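Local atomic coordinates of halohydrin epoxidase A (Corynebacterium sp., PDB entry 4Z9F), a protein that is a halohydrin hydrogen-halide-lyase that probably converts vicinal halohydrins into epoxides with release of hydrogen halide, on a fold related to the short-chain dehydrogenases/reductases. Residues R88-I91 / E92-E96; F180-P183 / T184-P187; I111-L114 / Q115-I118; S160-K163 / T164-D168. The protein carries 1 engineered substitution. All coordinates share one frame; numbering follows the deposited sequence.

Interaction 1: residues R88-I91 / E92-E96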
loop_
_atom_site.group_PDB
_atom_site.type_symbol
_atom_site.label_atom_id
_atom_site.label_comp_id
_atom_site.label_asym_id
_atom_site.label_seq_id
_atom_site.Cartn_x
_atom_site.Cartn_y
_atom_site.Cartn_z
ATOM N N ARG C 88 -20.706 11.307 2.174
ATOM C CA ARG C 88 -20.410 11.944 0.899
ATOM C C ARG C 88 -20.239 13.450 1.013
ATOM O O ARG C 88 -20.289 14.142 -0.008
ATOM C CB ARG C 88 -21.503 11.617 -0.120
ATOM C CG ARG C 88 -21.411 10.205 -0.647
ATOM C CD ARG C 88 -22.549 9.917 -1.592
ATOM N NE ARG C 88 -22.230 8.804 -2.472
ATOM C CZ ARG C 88 -21.782 8.945 -3.714
ATOM N NH1 ARG C 88 -21.520 7.870 -4.444
ATOM N NH2 ARG C 88 -21.611 10.158 -4.233
ATOM N N LEU C 89 -20.033 13.978 2.221
ATOM C CA LEU C 89 -19.829 15.413 2.360
ATOM C C LEU C 89 -18.576 15.833 1.600
ATOM O O LEU C 89 -17.520 15.205 1.768
ATOM C CB LEU C 89 -19.708 15.818 3.829
ATOM C CG LEU C 89 -21.059 15.954 4.541
ATOM C CD1 LEU C 89 -20.874 16.031 6.045
ATOM C CD2 LEU C 89 -21.807 17.183 4.035
ATOM N N PRO C 90 -18.651 16.866 0.766
ATOM C CA PRO C 90 -17.469 17.390 0.082
ATOM C C PRO C 90 -16.707 18.343 1.001
ATOM O O PRO C 90 -17.137 18.669 2.101
ATOM C CB PRO C 90 -18.073 18.131 -1.114
ATOM C CG PRO C 90 -19.381 18.648 -0.579
ATOM C CD PRO C 90 -19.860 17.655 0.458
ATOM N N ILE C 91 -15.564 18.818 0.519
ATOM C CA ILE C 91 -14.790 19.763 1.315
ATOM C C ILE C 91 -15.414 21.155 1.267
ATOM O O ILE C 91 -15.615 21.801 2.304
ATOM C CB ILE C 91 -13.330 19.774 0.838
ATOM C CG1 ILE C 91 -12.725 18.379 1.002
ATOM C CG2 ILE C 91 -12.536 20.809 1.600
ATOM C CD1 ILE C 91 -11.579 18.136 0.068
ATOM N N GLU C 92 -15.735 21.637 0.069
ATOM C CA GLU C 92 -16.263 22.989 -0.078
ATOM C C GLU C 92 -17.682 23.091 0.467
ATOM O O GLU C 92 -18.543 22.273 0.139
ATOM C CB GLU C 92 -16.261 23.398 -1.545
ATOM C CG GLU C 92 -14.919 23.772 -2.093
ATOM C CD GLU C 92 -15.032 24.304 -3.498
ATOM O OE1 GLU C 92 -15.124 23.489 -4.439
ATOM O OE2 GLU C 92 -15.056 25.546 -3.652
ATOM N N GLY C 93 -17.940 24.118 1.274
ATOM C CA GLY C 93 -19.292 24.383 1.728
ATOM C C GLY C 93 -19.763 23.563 2.909
ATOM O O GLY C 93 -20.869 23.811 3.411
ATOM N N THR C 94 -18.979 22.596 3.369
ATOM C CA THR C 94 -19.365 21.811 4.532
ATOM C C THR C 94 -19.015 22.568 5.811
ATOM O O THR C 94 -17.931 23.148 5.932
ATOM C CB THR C 94 -18.678 20.439 4.499
ATOM O OG1 THR C 94 -19.093 19.717 3.331
ATOM C CG2 THR C 94 -19.036 19.620 5.729
ATOM N N SER C 95 -19.951 22.583 6.761
ATOM C CA SER C 95 -19.752 23.322 8.000
ATOM C C SER C 95 -18.659 22.688 8.853
ATOM O O SER C 95 -18.419 21.479 8.796
ATOM C CB SER C 95 -21.044 23.374 8.814
ATOM O OG SER C 95 -21.352 22.090 9.325
ATOM N N GLU C 96 -18.001 23.530 9.653
ATOM C CA GLU C 96 -17.030 23.035 10.623
ATOM C C GLU C 96 -17.636 21.945 11.494
ATOM O O GLU C 96 -16.988 20.931 11.775
ATOM C CB GLU C 96 -16.517 24.193 11.489
ATOM C CG GLU C 96 -15.426 23.790 12.462
ATOM C CD GLU C 96 -14.743 24.975 13.121
ATOM O OE1 GLU C 96 -15.035 26.136 12.750
ATOM O OE2 GLU C 96 -13.906 24.750 14.012
#

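Interaction 2: residues F180-P183 / T184-P187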
loop_
_atom_site.group_PDB
_atom_site.type_symbol
_atom_site.label_atom_id
_atom_site.label_comp_id
_atom_site.label_asym_id
_atom_site.label_seq_id
_atom_site.Cartn_x
_atom_site.Cartn_y
_atom_site.Cartn_z
ATOM N N PHE C 180 -21.386 -4.066 0.185
ATOM C CA PHE C 180 -21.775 -4.992 1.240
ATOM C C PHE C 180 -23.256 -4.783 1.532
ATOM O O PHE C 180 -23.663 -3.676 1.895
ATOM C CB PHE C 180 -20.905 -4.727 2.471
ATOM C CG PHE C 180 -21.436 -5.303 3.738
ATOM C CD1 PHE C 180 -21.388 -4.566 4.915
ATOM C CD2 PHE C 180 -21.957 -6.585 3.765
ATOM C CE1 PHE C 180 -21.860 -5.107 6.103
ATOM C CE2 PHE C 180 -22.449 -7.119 4.948
ATOM C CZ PHE C 180 -22.402 -6.377 6.107
ATOM N N ASN C 181 -24.066 -5.833 1.330
ATOM C CA ASN C 181 -25.507 -5.736 1.580
ATOM C C ASN C 181 -25.750 -5.461 3.057
ATOM O O ASN C 181 -25.585 -6.346 3.906
ATOM C CB ASN C 181 -26.211 -7.020 1.125
ATOM C CG ASN C 181 -27.715 -7.039 1.432
ATOM O OD1 ASN C 181 -28.280 -8.113 1.613
ATOM N ND2 ASN C 181 -28.354 -5.877 1.502
ATOM N N ASN C 182 -26.111 -4.229 3.374
ATOM C CA ASN C 182 -26.267 -3.804 4.756
ATOM C C ASN C 182 -27.235 -2.632 4.783
ATOM O O ASN C 182 -27.399 -1.937 3.772
ATOM C CB ASN C 182 -24.903 -3.431 5.375
ATOM C CG ASN C 182 -24.414 -2.068 4.956
ATOM O OD1 ASN C 182 -24.836 -1.058 5.510
ATOM N ND2 ASN C 182 -23.492 -2.029 3.977
ATOM N N PRO C 183 -27.906 -2.389 5.916
ATOM C CA PRO C 183 -28.983 -1.382 5.928
ATOM C C PRO C 183 -28.511 0.045 5.747
ATOM O O PRO C 183 -29.333 0.903 5.394
ATOM C CB PRO C 183 -29.623 -1.573 7.310
ATOM C CG PRO C 183 -28.503 -2.077 8.146
ATOM C CD PRO C 183 -27.766 -3.034 7.237
ATOM N N THR C 184 -27.231 0.344 5.975
ATOM C CA THR C 184 -26.782 1.719 5.813
ATOM C C THR C 184 -26.503 2.043 4.349
ATOM O O THR C 184 -27.107 2.957 3.784
ATOM C CB THR C 184 -25.545 1.985 6.670
ATOM O OG1 THR C 184 -25.884 1.785 8.046
ATOM C CG2 THR C 184 -25.091 3.418 6.481
ATOM N N TYR C 185 -25.614 1.282 3.704
ATOM C CA TYR C 185 -25.126 1.686 2.390
ATOM C C TYR C 185 -25.713 0.901 1.226
ATOM O O TYR C 185 -25.785 1.443 0.120
ATOM C CB TYR C 185 -23.602 1.584 2.344
ATOM C CG TYR C 185 -22.930 2.632 3.202
ATOM C CD1 TYR C 185 -23.080 3.984 2.918
ATOM C CD2 TYR C 185 -22.151 2.271 4.288
ATOM C CE1 TYR C 185 -22.471 4.952 3.698
ATOM C CE2 TYR C 185 -21.540 3.232 5.079
ATOM C CZ TYR C 185 -21.696 4.571 4.767
ATOM O OH TYR C 185 -21.086 5.549 5.533
ATOM N N PHE C 186 -26.116 -0.354 1.426
ATOM C CA PHE C 186 -26.648 -1.189 0.346
ATOM C C PHE C 186 -27.789 -2.042 0.885
ATOM O O PHE C 186 -27.685 -3.271 0.963
ATOM C CB PHE C 186 -25.552 -2.072 -0.257
ATOM C CG PHE C 186 -24.472 -1.304 -0.961
ATOM C CD1 PHE C 186 -24.648 -0.865 -2.267
ATOM C CD2 PHE C 186 -23.277 -1.022 -0.320
ATOM C CE1 PHE C 186 -23.652 -0.137 -2.915
ATOM C CE2 PHE C 186 -22.271 -0.299 -0.974
ATOM C CZ PHE C 186 -22.463 0.136 -2.269
ATOM N N PRO C 187 -28.896 -1.420 1.273
ATOM C CA PRO C 187 -30.030 -2.212 1.758
ATOM C C PRO C 187 -30.570 -3.104 0.646
ATOM O O PRO C 187 -30.395 -2.830 -0.545
ATOM C CB PRO C 187 -31.046 -1.153 2.200
ATOM C CG PRO C 187 -30.703 0.060 1.406
ATOM C CD PRO C 187 -29.207 0.018 1.231
#

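Interaction 3: residues I111-L114 / Q115-I118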
loop_
_atom_site.group_PDB
_atom_site.type_symbol
_atom_site.label_atom_id
_atom_site.label_comp_id
_atom_site.label_asym_id
_atom_site.label_seq_id
_atom_site.Cartn_x
_atom_site.Cartn_y
_atom_site.Cartn_z
ATOM N N ILE C 111 -11.476 5.604 19.195
ATOM C CA ILE C 111 -10.277 5.743 20.024
ATOM C C ILE C 111 -10.644 5.756 21.508
ATOM O O ILE C 111 -10.017 5.076 22.328
ATOM C CB ILE C 111 -9.493 7.007 19.630
ATOM C CG1 ILE C 111 -8.685 6.745 18.358
ATOM C CG2 ILE C 111 -8.566 7.436 20.766
ATOM C CD1 ILE C 111 -8.055 7.990 17.775
ATOM N N LEU C 112 -11.662 6.539 21.877
ATOM C CA LEU C 112 -12.090 6.587 23.273
ATOM C C LEU C 112 -12.605 5.233 23.738
ATOM O O LEU C 112 -12.380 4.838 24.888
ATOM C CB LEU C 112 -13.169 7.660 23.472
ATOM C CG LEU C 112 -12.752 9.122 23.296
ATOM C CD1 LEU C 112 -13.913 10.048 23.613
ATOM C CD2 LEU C 112 -11.539 9.463 24.148
ATOM N N LEU C 113 -13.317 4.512 22.864
ATOM C CA LEU C 113 -13.755 3.161 23.199
ATOM C C LEU C 113 -12.562 2.240 23.416
ATOM O O LEU C 113 -12.470 1.559 24.442
ATOM C CB LEU C 113 -14.656 2.608 22.098
ATOM C CG LEU C 113 -14.999 1.116 22.180
ATOM C CD1 LEU C 113 -15.773 0.824 23.458
ATOM C CD2 LEU C 113 -15.825 0.698 20.982
ATOM N N LEU C 114 -11.633 2.206 22.453
ATOM C CA LEU C 114 -10.443 1.366 22.602
ATOM C C LEU C 114 -9.648 1.735 23.854
ATOM O O LEU C 114 -9.184 0.846 24.578
ATOM C CB LEU C 114 -9.559 1.474 21.352
ATOM C CG LEU C 114 -8.223 0.726 21.386
ATOM C CD1 LEU C 114 -8.424 -0.782 21.471
ATOM C CD2 LEU C 114 -7.352 1.097 20.186
ATOM N N GLN C 115 -9.478 3.037 24.121
ATOM C CA GLN C 115 -8.714 3.471 25.293
ATOM C C GLN C 115 -9.304 2.882 26.563
ATOM O O GLN C 115 -8.580 2.344 27.410
ATOM C CB GLN C 115 -8.681 5.006 25.379
ATOM C CG GLN C 115 -7.971 5.565 26.618
ATOM C CD GLN C 115 -8.001 7.095 26.721
ATOM O OE1 GLN C 115 -9.065 7.714 26.676
ATOM N NE2 GLN C 115 -6.819 7.707 26.882
ATOM N N SER C 116 -10.632 2.975 26.705
ATOM C CA SER C 116 -11.327 2.454 27.879
ATOM C C SER C 116 -11.251 0.936 27.971
ATOM O O SER C 116 -11.410 0.387 29.061
ATOM C CB SER C 116 -12.800 2.886 27.850
ATOM O OG SER C 116 -13.537 2.130 26.897
ATOM N N ALA C 117 -11.001 0.247 26.862
ATOM C CA ALA C 117 -11.055 -1.211 26.845
ATOM C C ALA C 117 -9.725 -1.876 27.192
ATOM O O ALA C 117 -9.725 -3.043 27.601
ATOM C CB ALA C 117 -11.514 -1.696 25.462
ATOM N N ILE C 118 -8.603 -1.163 27.055
ATOM C CA ILE C 118 -7.288 -1.810 27.143
ATOM C C ILE C 118 -7.082 -2.426 28.524
ATOM O O ILE C 118 -6.730 -3.607 28.651
ATOM C CB ILE C 118 -6.167 -0.809 26.795
ATOM C CG1 ILE C 118 -6.237 -0.405 25.316
ATOM C CG2 ILE C 118 -4.790 -1.394 27.109
ATOM C CD1 ILE C 118 -5.275 0.730 24.937
HETATM O O HOH W 1 -11.603 6.760 27.072
#

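Interaction 4: residues S160-K163 / T164-D168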
loop_
_atom_site.group_PDB
_atom_site.type_symbol
_atom_site.label_atom_id
_atom_site.label_comp_id
_atom_site.label_asym_id
_atom_site.label_seq_id
_atom_site.Cartn_x
_atom_site.Cartn_y
_atom_site.Cartn_z
ATOM N N SER C 160 -1.259 0.491 14.122
ATOM C CA SER C 160 -0.253 0.951 15.074
ATOM C C SER C 160 -0.485 0.370 16.467
ATOM O O SER C 160 0.463 -0.094 17.114
ATOM C CB SER C 160 -0.244 2.474 15.147
ATOM O OG SER C 160 0.581 2.885 16.231
ATOM N N ALA C 161 -1.731 0.414 16.950
ATOM C CA ALA C 161 -2.023 -0.076 18.298
ATOM C C ALA C 161 -1.768 -1.574 18.425
ATOM O O ALA C 161 -1.434 -2.057 19.513
ATOM C CB ALA C 161 -3.470 0.248 18.665
ATOM N N ALA C 162 -1.922 -2.325 17.331
ATOM C CA ALA C 162 -1.662 -3.758 17.337
ATOM C C ALA C 162 -0.198 -4.096 17.597
ATOM O O ALA C 162 0.106 -5.224 18.010
ATOM C CB ALA C 162 -2.086 -4.364 15.995
ATOM N N LYS C 163 0.712 -3.157 17.341
ATOM C CA LYS C 163 2.123 -3.417 17.573
ATOM C C LYS C 163 2.414 -3.630 19.048
ATOM O O LYS C 163 3.340 -4.370 19.388
ATOM C CB LYS C 163 2.970 -2.258 17.058
ATOM C CG LYS C 163 2.735 -1.915 15.597
ATOM C CD LYS C 163 2.940 -3.113 14.681
ATOM C CE LYS C 163 3.040 -2.630 13.219
ATOM N NZ LYS C 163 2.729 -3.660 12.198
ATOM N N THR C 164 1.655 -2.975 19.928
ATOM C CA THR C 164 1.814 -3.136 21.373
ATOM C C THR C 164 0.749 -4.039 21.996
ATOM O O THR C 164 1.071 -4.876 22.852
ATOM C CB THR C 164 1.812 -1.760 22.058
ATOM O OG1 THR C 164 0.681 -0.988 21.634
ATOM C CG2 THR C 164 3.074 -0.989 21.702
ATOM N N LEU C 165 -0.514 -3.917 21.579
ATOM C CA LEU C 165 -1.582 -4.656 22.240
ATOM C C LEU C 165 -1.537 -6.156 21.940
ATOM O O LEU C 165 -2.010 -6.956 22.759
ATOM C CB LEU C 165 -2.941 -4.056 21.851
ATOM C CG LEU C 165 -3.160 -2.604 22.271
ATOM C CD1 LEU C 165 -4.495 -2.035 21.770
ATOM C CD2 LEU C 165 -3.082 -2.494 23.782
ATOM N N SER C 166 -0.963 -6.572 20.800
ATOM C CA SER C 166 -0.947 -7.999 20.467
ATOM C C SER C 166 -0.194 -8.825 21.508
ATOM O O SER C 166 -0.503 -10.011 21.709
ATOM C CB SER C 166 -0.329 -8.229 19.083
ATOM O OG SER C 166 -0.970 -7.427 18.096
ATOM N N ARG C 167 0.800 -8.226 22.173
ATOM C CA ARG C 167 1.542 -8.979 23.178
ATOM C C ARG C 167 0.670 -9.281 24.390
ATOM O O ARG C 167 0.878 -10.297 25.065
ATOM C CB ARG C 167 2.803 -8.215 23.593
ATOM C CG ARG C 167 3.838 -9.106 24.294
ATOM C CD ARG C 167 4.336 -10.241 23.391
ATOM N NE ARG C 167 5.039 -9.750 22.205
ATOM C CZ ARG C 167 6.341 -9.470 22.152
ATOM N NH1 ARG C 167 7.108 -9.630 23.225
ATOM N NH2 ARG C 167 6.879 -9.021 21.024
ATOM N N ASP C 168 -0.304 -8.416 24.676
ATOM C CA ASP C 168 -1.297 -8.662 25.718
ATOM C C ASP C 168 -2.364 -9.662 25.290
ATOM O O ASP C 168 -3.286 -9.931 26.070
ATOM C CB ASP C 168 -1.988 -7.351 26.114
ATOM C CG ASP C 168 -1.028 -6.320 26.677
ATOM O OD1 ASP C 168 -0.146 -6.699 27.474
ATOM O OD2 ASP C 168 -1.166 -5.122 26.327
HETATM O O HOH W 2 1.160 0.697 19.658
#

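Interaction 1: residues R88-I91 / E92-E96
T94 folds back over the start of this tight loop, and its hydroxyl is hydrogen-bonded to the carbonyl of P90: OG1 donates to O over a short 2.5 Å. The donor lies 29° from the carbonyl plane. OG1 stands beside its own backbone N and anti to the carbonyl carbon (chi1 -62°), which turns it in toward P90, while CG2 is left facing L89. There CG2 of T94 lies 4.0 Å from CD1 of L89. Two carbons pack beside OG1 of T94: CD2 of L89 at 3.8 Å and CD of the P90 ring at 3.6 Å.

The chain from I91 to T94 is a type II beta turn, with E92 and G93 at its corners. G93 has a positive phi (82°), a conformation in which a CB would press against the preceding carbonyl oxygen. I91 and E92 point their side chains outward from the turn. The E92 chain, extended beyond CG, carries its carboxylate to a salt bridge with R122 of the second subunit, and I91 packs on A161 of that subunit. The carbonyl oxygens of I91 and T94 both accept from NE2 of Q115 of the second subunit, so a single side-chain amide nitrogen joins the first and last residues of the turn.

The turn lies in the loop that leaves strand 73-79 and enters helix 96-123. S95 is the N-cap of that helix, its OG bonded to D98 N, and T94 rests on I99 in the first turn.

Interaction 2: residues F180-P183 / T184-P187
OD1 of N182 accepts the backbone N of T184 at 2.8 Å, which makes an Asx turn, and also that of Y185 at 3.1 Å. Both donors come to the same face of the amide plane. With CG set between its backbone N and carbonyl carbon (chi1 78°), N182 curls its amide back over this tight turn. ND2 of N181 reaches O of F186 at 2.7 Å, in the carbonyl plane, and F186 O in turn lies in the plane of the N181 amide.

Two backbone bonds, N of N182 to O of F186 (3.0 Å) and N of F186 to O of N182 (3.1 Å), are both bent, and the N182 donor stands above the F186 carbonyl plane.

Among the contacts of the rings, the carbonyl O of F180 sits at the edge of the F186 ring, 3.3 Å from CB of F186. The N182 amide and the Y185 ring run side by side, their planes 79° apart.

Loops at this place in halohydrin dehalogenases line the halide site, probably also here. The turn bridges strand 170-177 and helix 188-193, with F180 against helix 213-224 and F186 against helix 195-204.

Interaction 3: residues I111-L114 / Q115-I118
In the second half of the long helix 96-123, two successive turns meet through S116, whose hydroxyl is bonded to the L113 carbonyl one turn back. OG of S116 donates to O of L113 at 2.7 Å, 22° from the carbonyl plane. The S116 torsion (chi1 75°) bends OG back along the helix to that oxygen.

On another side of the helix Q115 runs next to L112, both side chains pointing the same way, with OE1 of Q115 3.9 Å from CD2 of L112. A water links them by a second route: it donates to OE1 of Q115 at 2.7 Å and to O of L112 at 3.0 Å. This carbonyl also accepts S116 N, so two donors hold it. NE2 of Q115 is held by the turn of the second subunit (I91 O and T94 O); the water at OE1 and these partners at NE2 together fix how the amide is turned. In short-chain dehydrogenases/reductases the helix corresponding to 96-123 commonly lies in the four-helix bundle between subunits, and the same is probably true here. L114 packs on I91 of the second subunit and on L157 of its own chain, in helix 147-165, whereas L113 and A117 turn inward to I76 of strand 73-79.

The backbone ladder begins with N of Q115 to O of I111 at 2.8 Å. Its i to i+4 bonds weaken at A117 and I118, and A117 N bonds also to O of L114 at 3.0 Å, three residues back. I118 sets CG1 beside its backbone N, 3.3 Å from O of L114.

Interaction 4: residues S160-K163 / T164-D168
The carbonyl oxygen of A161 is gripped by two backbone donors from the next turn. N of L165 reaches it at 2.9 Å, straight (169° at the hydrogen) and nearly along the C=O axis, while N of T164, 3.2 Å from the same oxygen, lies above the carbonyl plane. The turn belongs to the C-terminal part of helix 147-165, which crosses over between strands 127-132 and 170-177 in a beta-alpha-beta unit. L165 folds over the same carbonyl, its CG 3.3 Å from O of A161, and its CD1 touches CB of A161 at 4.0 Å. Beyond them the leucine packs on I170 and L172 of strand 170-177.

The A162 carbonyl is held by S166: N of S166 bonds to O of A162 at 3.3 Å, and OG of S166 also turns back to it, at a very short modelled distance. K163 sends its ammonium to the C-terminal carboxylate of P244 of the third subunit.

T164 packs on A142 of the second subunit. Its torsion (chi1 51°) swings OG1 back toward the preceding turn, where a water bridges the two, accepting from OG1 of T164 at 2.6 Å and donating to O of S160 at 2.8 Å.

Along the chain the order is interaction 1, 3, 4 and 2. Interactions 3 and 4 lie on neighbouring helices, 96-123 and 147-165, with centres 13 Å apart. They touch directly: CG2 of I118 is 3.9 Å from CD2 of L165. Interaction 1 sits at the start of the same helix as interaction 3, yet its centre is 29 Å away. Interactions 1, 3 and 4 all contact the second subunit, where the turn of one copy meets the paired helices of the other. Interaction 2, on the far side of the chain's centre from 3 and 4, touches no other subunit: it shapes the loop after strand 170-177, with nearest atoms about 7 Å from interaction 1.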